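Local coordinates for protein endoglucanase EG-II (Hypocrea jecorina, PDB 3QR3) that hydrolyses internal beta-1,4-glucosidic bonds of cellulose as an endoglucanase, using a glycoside hydrolase family 5 catalytic domain built as a TIM barrel, at residues R61-G65 / Y86-V90; W66-V70 / S82-Y86; C269-C274 / S319-L325. All coordinates share one frame. Residue numbers count along the deposited sequence, not the author numbering.

Interaction 1 of 3, residues R61-G65 / Y86-V90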
# COMPACT_ATOMS: atom_id res chain seq x y z
N ARG A 61 0.34 -5.10 -3.04
CA ARG A 61 0.75 -4.43 -1.83
C ARG A 61 0.55 -5.42 -0.69
O ARG A 61 -0.49 -6.08 -0.61
CB ARG A 61 -0.11 -3.19 -1.62
CG ARG A 61 0.26 -2.33 -0.43
CD ARG A 61 -0.34 -0.95 -0.65
NE ARG A 61 -0.14 0.02 0.42
CZ ARG A 61 -0.99 0.20 1.43
NH1 ARG A 61 -2.07 -0.57 1.56
NH2 ARG A 61 -0.74 1.14 2.32
N LEU A 62 1.56 -5.52 0.18
CA LEU A 62 1.56 -6.54 1.23
C LEU A 62 1.65 -5.89 2.60
O LEU A 62 2.74 -5.72 3.16
CB LEU A 62 2.74 -7.50 1.02
CG LEU A 62 2.94 -8.10 -0.38
CD1 LEU A 62 4.13 -9.07 -0.39
CD2 LEU A 62 1.68 -8.82 -0.86
N PRO A 63 0.49 -5.52 3.15
CA PRO A 63 0.41 -4.84 4.45
C PRO A 63 0.93 -5.73 5.55
O PRO A 63 0.60 -6.91 5.58
CB PRO A 63 -1.09 -4.63 4.64
CG PRO A 63 -1.68 -4.72 3.31
CD PRO A 63 -0.84 -5.71 2.56
N VAL A 64 1.72 -5.16 6.46
CA VAL A 64 2.20 -5.91 7.61
C VAL A 64 2.43 -4.97 8.79
O VAL A 64 2.80 -3.81 8.61
CB VAL A 64 3.49 -6.70 7.29
CG1 VAL A 64 4.56 -5.76 6.77
CG2 VAL A 64 3.97 -7.45 8.55
N GLY A 65 2.17 -5.48 9.98
CA GLY A 65 2.36 -4.69 11.18
C GLY A 65 3.82 -4.54 11.53
O GLY A 65 4.59 -5.49 11.47
N TYR A 86 7.05 -13.48 6.34
CA TYR A 86 6.66 -12.37 5.48
C TYR A 86 7.40 -12.42 4.14
O TYR A 86 6.81 -12.15 3.09
CB TYR A 86 6.90 -11.03 6.17
CG TYR A 86 6.45 -9.83 5.37
CD1 TYR A 86 5.11 -9.59 5.16
CD2 TYR A 86 7.38 -8.95 4.84
CE1 TYR A 86 4.69 -8.48 4.43
CE2 TYR A 86 6.98 -7.85 4.11
CZ TYR A 86 5.64 -7.61 3.91
OH TYR A 86 5.24 -6.52 3.19
N ASP A 87 8.67 -12.79 4.17
CA ASP A 87 9.44 -12.86 2.92
C ASP A 87 8.88 -13.90 1.95
O ASP A 87 9.05 -13.76 0.73
CB ASP A 87 10.92 -13.13 3.18
CG ASP A 87 11.76 -13.00 1.90
OD1 ASP A 87 11.62 -11.97 1.21
OD2 ASP A 87 12.52 -13.93 1.57
N GLN A 88 8.22 -14.94 2.46
CA GLN A 88 7.63 -15.93 1.57
C GLN A 88 6.57 -15.27 0.70
O GLN A 88 6.44 -15.59 -0.48
CB GLN A 88 7.01 -17.11 2.34
CG GLN A 88 8.02 -18.03 3.00
CD GLN A 88 7.34 -19.08 3.87
OE1 GLN A 88 6.21 -19.49 3.60
NE2 GLN A 88 8.03 -19.52 4.91
N LEU A 89 5.80 -14.37 1.29
CA LEU A 89 4.75 -13.68 0.54
C LEU A 89 5.39 -12.69 -0.45
O LEU A 89 4.98 -12.59 -1.61
CB LEU A 89 3.80 -12.97 1.50
CG LEU A 89 2.59 -12.27 0.87
CD1 LEU A 89 1.71 -13.29 0.15
CD2 LEU A 89 1.80 -11.53 1.94
N VAL A 90 6.43 -12.00 -0.00
CA VAL A 90 7.18 -11.09 -0.87
C VAL A 90 7.78 -11.79 -2.10
O VAL A 90 7.61 -11.32 -3.22
CB VAL A 90 8.31 -10.37 -0.09
CG1 VAL A 90 9.13 -9.47 -1.02
CG2 VAL A 90 7.74 -9.57 1.06
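Strand 61-64 and the part of helix 80-95 spanning residues 86-90 run almost antiparallel, their short axes 168° apart and 10.0 Å apart at closest approach. Tyr86 and Leu62 bridge that gap. The t chi1 of Tyr86 (-177°) extends its ring from the helix to the strand, where Tyr86 OH donates a hydrogen bond to Leu62 O at 2.6 Å, the carbonyl lying near the ring plane. Over one face of the same ring sits Val64: its p rotamer (chi1 56°) brings CG1 to 3.9 Å from the Tyr86 ring centroid, 29° off the normal, a CH-pi contact. Leu62, in the m,t rotamer, reaches into the next helical turn, with Leu62 CD1 3.8 Å from Leu89 CG and 3.9 Å from Val90 CG2; Leu89 (t,p) and Val90 (t) complete this apolar patch. CA-to-CB bonds of Leu62 and Val64 point toward the helix, whereas those of Arg61 and Pro63 point away. Arg61 accordingly faces the barrel interior, where it forms a salt bridge with Glu260 and hydrogen bonds with Asn9 and Asn148. This is the strand-to-helix packing of a TIM barrel. The five touching residues are all buried, so the one hydrogen bond gives the phenolic hydroxyl a partner on the strand backbone and adds a directional tie to otherwise apolar packing.

Interaction 2 of 3, residues W66-V70 / S82-Y86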
# COMPACT_ATOMS: atom_id res chain seq x y z
N TRP A 66 4.21 -3.31 11.88
CA TRP A 66 5.55 -3.04 12.40
C TRP A 66 5.87 -4.01 13.55
O TRP A 66 6.92 -4.64 13.57
CB TRP A 66 5.59 -1.60 12.90
CG TRP A 66 6.90 -1.07 13.35
CD1 TRP A 66 8.09 -1.74 13.48
CD2 TRP A 66 7.15 0.27 13.76
NE1 TRP A 66 9.07 -0.88 13.94
CE2 TRP A 66 8.51 0.36 14.13
CE3 TRP A 66 6.35 1.42 13.87
CZ2 TRP A 66 9.09 1.54 14.59
CZ3 TRP A 66 6.92 2.59 14.33
CH2 TRP A 66 8.28 2.65 14.68
N GLN A 67 4.95 -4.13 14.50
CA GLN A 67 5.17 -4.96 15.68
C GLN A 67 5.45 -6.40 15.29
O GLN A 67 6.24 -7.09 15.94
CB GLN A 67 3.97 -4.90 16.64
CG GLN A 67 3.83 -3.56 17.37
CD GLN A 67 3.01 -2.53 16.59
OE1 GLN A 67 3.00 -2.53 15.35
NE2 GLN A 67 2.30 -1.67 17.31
N TYR A 68 4.82 -6.85 14.22
CA TYR A 68 5.03 -8.22 13.76
C TYR A 68 6.48 -8.44 13.31
O TYR A 68 7.11 -9.45 13.66
CB TYR A 68 4.07 -8.57 12.61
CG TYR A 68 4.31 -9.98 12.12
CD1 TYR A 68 3.85 -11.07 12.85
CD2 TYR A 68 5.02 -10.21 10.96
CE1 TYR A 68 4.08 -12.35 12.43
CE2 TYR A 68 5.25 -11.49 10.52
CZ TYR A 68 4.78 -12.56 11.26
OH TYR A 68 5.02 -13.83 10.82
N LEU A 69 7.00 -7.51 12.52
CA LEU A 69 8.32 -7.69 11.90
C LEU A 69 9.43 -7.73 12.94
O LEU A 69 10.42 -8.45 12.76
CB LEU A 69 8.60 -6.61 10.85
CG LEU A 69 7.75 -6.72 9.57
CD1 LEU A 69 8.09 -5.59 8.61
CD2 LEU A 69 7.92 -8.08 8.90
N VAL A 70 9.28 -6.97 14.01
CA VAL A 70 10.29 -6.93 15.05
C VAL A 70 9.84 -7.71 16.29
O VAL A 70 10.45 -7.61 17.34
CB VAL A 70 10.65 -5.49 15.45
CG1 VAL A 70 11.33 -4.77 14.27
CG2 VAL A 70 9.41 -4.74 15.92
N SER A 82 9.42 -13.97 11.91
CA SER A 82 8.49 -13.04 11.27
C SER A 82 8.94 -12.67 9.87
O SER A 82 8.15 -12.72 8.92
CB SER A 82 8.33 -11.78 12.12
OG SER A 82 7.82 -12.11 13.40
N ILE A 83 10.21 -12.30 9.72
CA ILE A 83 10.70 -11.83 8.42
C ILE A 83 10.75 -13.00 7.44
O ILE A 83 10.48 -12.84 6.26
CB ILE A 83 12.06 -11.10 8.51
CG1 ILE A 83 12.40 -10.42 7.18
CG2 ILE A 83 13.18 -12.06 8.92
CD1 ILE A 83 11.35 -9.40 6.73
N SER A 84 11.05 -14.19 7.95
CA SER A 84 11.06 -15.41 7.14
C SER A 84 9.67 -15.72 6.56
O SER A 84 9.53 -16.05 5.38
CB SER A 84 11.55 -16.58 7.99
OG SER A 84 11.50 -17.79 7.26
N LYS A 85 8.65 -15.62 7.39
CA LYS A 85 7.27 -15.83 6.95
C LYS A 85 6.85 -14.74 5.97
O LYS A 85 6.34 -15.02 4.89
CB LYS A 85 6.32 -15.87 8.15
CG LYS A 85 6.48 -17.11 9.05
CD LYS A 85 6.14 -18.39 8.28
CE LYS A 85 6.16 -19.61 9.20
NZ LYS A 85 5.58 -20.81 8.53
N TYR A 86 7.05 -13.48 6.34
CA TYR A 86 6.66 -12.37 5.48
C TYR A 86 7.40 -12.42 4.14
O TYR A 86 6.81 -12.15 3.09
CB TYR A 86 6.90 -11.03 6.17
CG TYR A 86 6.45 -9.83 5.37
CD1 TYR A 86 5.11 -9.59 5.16
CD2 TYR A 86 7.38 -8.95 4.84
CE1 TYR A 86 4.69 -8.48 4.43
CE2 TYR A 86 6.98 -7.85 4.11
CZ TYR A 86 5.64 -7.61 3.91
OH TYR A 86 5.24 -6.52 3.19
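One hydrogen bond joins the short helix 66-69 to the N-terminal part of helix 80-95: Ser82 OG donates to Tyr68 O at 2.8 Å. The m rotamer of Ser82 (chi1 -60°) turns the hydroxyl to that carbonyl, and the backbones are close here, with the CA atoms of Leu69 and Ser82 5.4 Å apart. A further backbone hydrogen bond, between Leu69 and Asp79, ties the short helix to the residues leading into the longer one, while Asp79 OD2 also accepts from Ser82 N.

Ring contacts come from Tyr68. Ser82 CB lies 3.8 Å from the Tyr68 ring centroid and 26° off its normal, a CH-pi contact over the face, so the same serine engages both the backbone and the ring of one tyrosine. The ring points across the helix, bringing Tyr68 OH to 3.6 Å from Lys85 CB; the lysine then turns away, its NZ bonding to Phe35 O and its charge lying against the Phe35 ring.

Apolar packing is centred on Leu69, whose m,t rotamer places CD2 4.1 Å from Tyr86 CB and 4.3 Å from Ile83 CD1. Beyond these segments, Leu69 also touches Ile104 and Ile83 reaches Leu132, which carries the packing on to strand 99-104 and helix 122-136.

Together the contacts bury 275 Å². The geometry is that of a beta-alpha loop in a TIM barrel: a short helix directly after strand 59-64 packs on the start of the helix that completes the same beta-alpha unit.

Interaction 3 of 3, residues C269-C274 / S319-L325; sequences CIQDMC and SLVSSCL
Ile270, in the m,t rotamer (chi1 -74°, chi2 172°), overlaps the opposing helix as a knob in the hole formed by Ser319, Leu320, Ser323 and Cys324; Ile270 CD1 lies 4.0 Å from Ser323 OG. Both segments are helical, and their short axes cross at -39° with a closest approach of 9.0 Å. The register pairs Ile270 with Leu320 (CA to CA 5.7 Å) and Cys274 with Cys324 (CA to CA 5.1 Å). A wider pi-type turn spans 321-325, with phi/psi of -127/-41 at Cys324. Here a disulfide joins Cys274 SG to Cys324 SG at 2.1 Å, with chi3 -103° and both chi1 angles m (-75° and -65°). Leu320 (t,p) fits beside the knob, its CD1 3.8 Å from Met273 CB and 4.0 Å from Cys269 CB. Met273 (t,p,p) places CG 3.8 Å from Cys324 CB and 4.2 Å from Leu325 CD2. Ser323 OG donates to Ser319 O at 2.8 Å within its own helix. Helix 319-325, which follows the last barrel strand, packs on helix 267-281 of the preceding beta-alpha unit (itself disulfide-bonded through Cys269 to Cys233) and touches helix 44-55 through Val321, closing the helical ring of the (beta/alpha)8 barrel. The chemistry implies an apolar interface fastened covalently at one end.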
# COMPACT_ATOMS: atom_id res chain seq x y z
N CYS A 269 -20.76 1.17 -7.36
CA CYS A 269 -19.29 1.15 -7.38
C CYS A 269 -18.75 0.68 -8.72
O CYS A 269 -17.70 1.15 -9.17
CB CYS A 269 -18.75 0.27 -6.26
SG CYS A 269 -19.23 0.86 -4.63
N ILE A 270 -19.44 -0.25 -9.36
CA ILE A 270 -19.06 -0.67 -10.70
C ILE A 270 -19.04 0.54 -11.62
O ILE A 270 -18.16 0.67 -12.47
CB ILE A 270 -19.99 -1.78 -11.25
CG1 ILE A 270 -19.67 -3.10 -10.55
CG2 ILE A 270 -19.84 -1.89 -12.76
CD1 ILE A 270 -20.64 -4.23 -10.85
N GLN A 271 -20.00 1.45 -11.44
CA GLN A 271 -20.00 2.67 -12.23
C GLN A 271 -18.92 3.65 -11.79
O GLN A 271 -18.11 4.08 -12.60
CB GLN A 271 -21.38 3.35 -12.23
CG GLN A 271 -21.37 4.70 -12.96
CD GLN A 271 -22.75 5.28 -13.19
OE1 GLN A 271 -22.90 6.47 -13.44
NE2 GLN A 271 -23.77 4.43 -13.12
N ASP A 272 -18.90 4.00 -10.50
CA ASP A 272 -17.97 5.01 -9.99
C ASP A 272 -16.51 4.58 -10.03
O ASP A 272 -15.63 5.38 -10.34
CB ASP A 272 -18.35 5.44 -8.57
CG ASP A 272 -19.64 6.25 -8.53
OD1 ASP A 272 -20.19 6.56 -9.61
OD2 ASP A 272 -20.11 6.57 -7.42
N MET A 273 -16.23 3.33 -9.70
CA MET A 273 -14.86 2.85 -9.72
C MET A 273 -14.32 2.83 -11.14
O MET A 273 -13.15 3.12 -11.37
CB MET A 273 -14.73 1.47 -9.09
CG MET A 273 -13.31 0.92 -9.16
SD MET A 273 -12.13 1.92 -8.21
CE MET A 273 -12.60 1.51 -6.53
N CYS A 274 -15.17 2.47 -12.09
CA CYS A 274 -14.71 2.40 -13.46
C CYS A 274 -14.42 3.80 -14.00
O CYS A 274 -13.46 3.99 -14.73
CB CYS A 274 -15.68 1.61 -14.35
SG CYS A 274 -15.57 -0.21 -14.06
N SER A 319 -17.32 -9.02 -8.46
CA SER A 319 -17.81 -8.23 -9.57
C SER A 319 -17.03 -6.92 -9.77
O SER A 319 -16.80 -6.49 -10.91
CB SER A 319 -19.32 -7.97 -9.44
OG SER A 319 -19.63 -7.30 -8.23
N LEU A 320 -16.58 -6.29 -8.69
CA LEU A 320 -15.84 -5.04 -8.83
C LEU A 320 -14.47 -5.28 -9.46
O LEU A 320 -14.03 -4.52 -10.33
CB LEU A 320 -15.70 -4.31 -7.49
CG LEU A 320 -15.13 -2.89 -7.61
CD1 LEU A 320 -16.14 -1.96 -8.26
CD2 LEU A 320 -14.73 -2.33 -6.26
N VAL A 321 -13.79 -6.33 -9.03
CA VAL A 321 -12.50 -6.67 -9.62
C VAL A 321 -12.67 -6.99 -11.11
O VAL A 321 -12.02 -6.40 -11.98
CB VAL A 321 -11.83 -7.85 -8.91
CG1 VAL A 321 -10.66 -8.39 -9.74
CG2 VAL A 321 -11.36 -7.44 -7.50
N SER A 322 -13.58 -7.93 -11.39
CA SER A 322 -13.82 -8.39 -12.75
C SER A 322 -14.23 -7.24 -13.67
O SER A 322 -13.71 -7.12 -14.78
CB SER A 322 -14.90 -9.47 -12.76
OG SER A 322 -15.27 -9.80 -14.08
N SER A 323 -15.15 -6.40 -13.20
CA SER A 323 -15.68 -5.31 -14.02
C SER A 323 -14.78 -4.08 -14.10
O SER A 323 -14.83 -3.37 -15.10
CB SER A 323 -17.06 -4.86 -13.50
OG SER A 323 -17.96 -5.95 -13.35
N CYS A 324 -13.95 -3.81 -13.09
CA CYS A 324 -13.26 -2.52 -13.01
C CYS A 324 -11.75 -2.55 -12.83
O CYS A 324 -11.03 -1.75 -13.44
CB CYS A 324 -13.88 -1.66 -11.90
SG CYS A 324 -15.59 -1.18 -12.23
N LEU A 325 -11.25 -3.45 -11.99
CA LEU A 325 -9.83 -3.45 -11.69
C LEU A 325 -9.02 -4.29 -12.67
O LEU A 325 -7.90 -3.91 -13.04
CB LEU A 325 -9.58 -3.93 -10.26
CG LEU A 325 -10.34 -3.11 -9.22
CD1 LEU A 325 -9.99 -3.59 -7.82
CD2 LEU A 325 -10.01 -1.63 -9.38

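Interactions 1 and 2 belong to one beta-alpha unit: strand 59-64 leads into helix 66-69, and both pack on helix 80-95. Their centres are 8 Å apart, they share Tyr86, and Val64 CG2 meets Leu69 CG at 4.0 Å. Interaction 1 lies on the outer face of strand 59-64, near its C-terminal end; on the inner face Arg61 meets Glu260 and Asn148, which by family precedent probably belong to the catalytic centre. Interaction 2 is in the loop after that strand, at the end of the barrel where TIM-barrel active sites lie. Interaction 3, centred 26 Å from interaction 1 and 33 Å from interaction 2, joins the last two helices of the outer ring, 267-281 and 319-325.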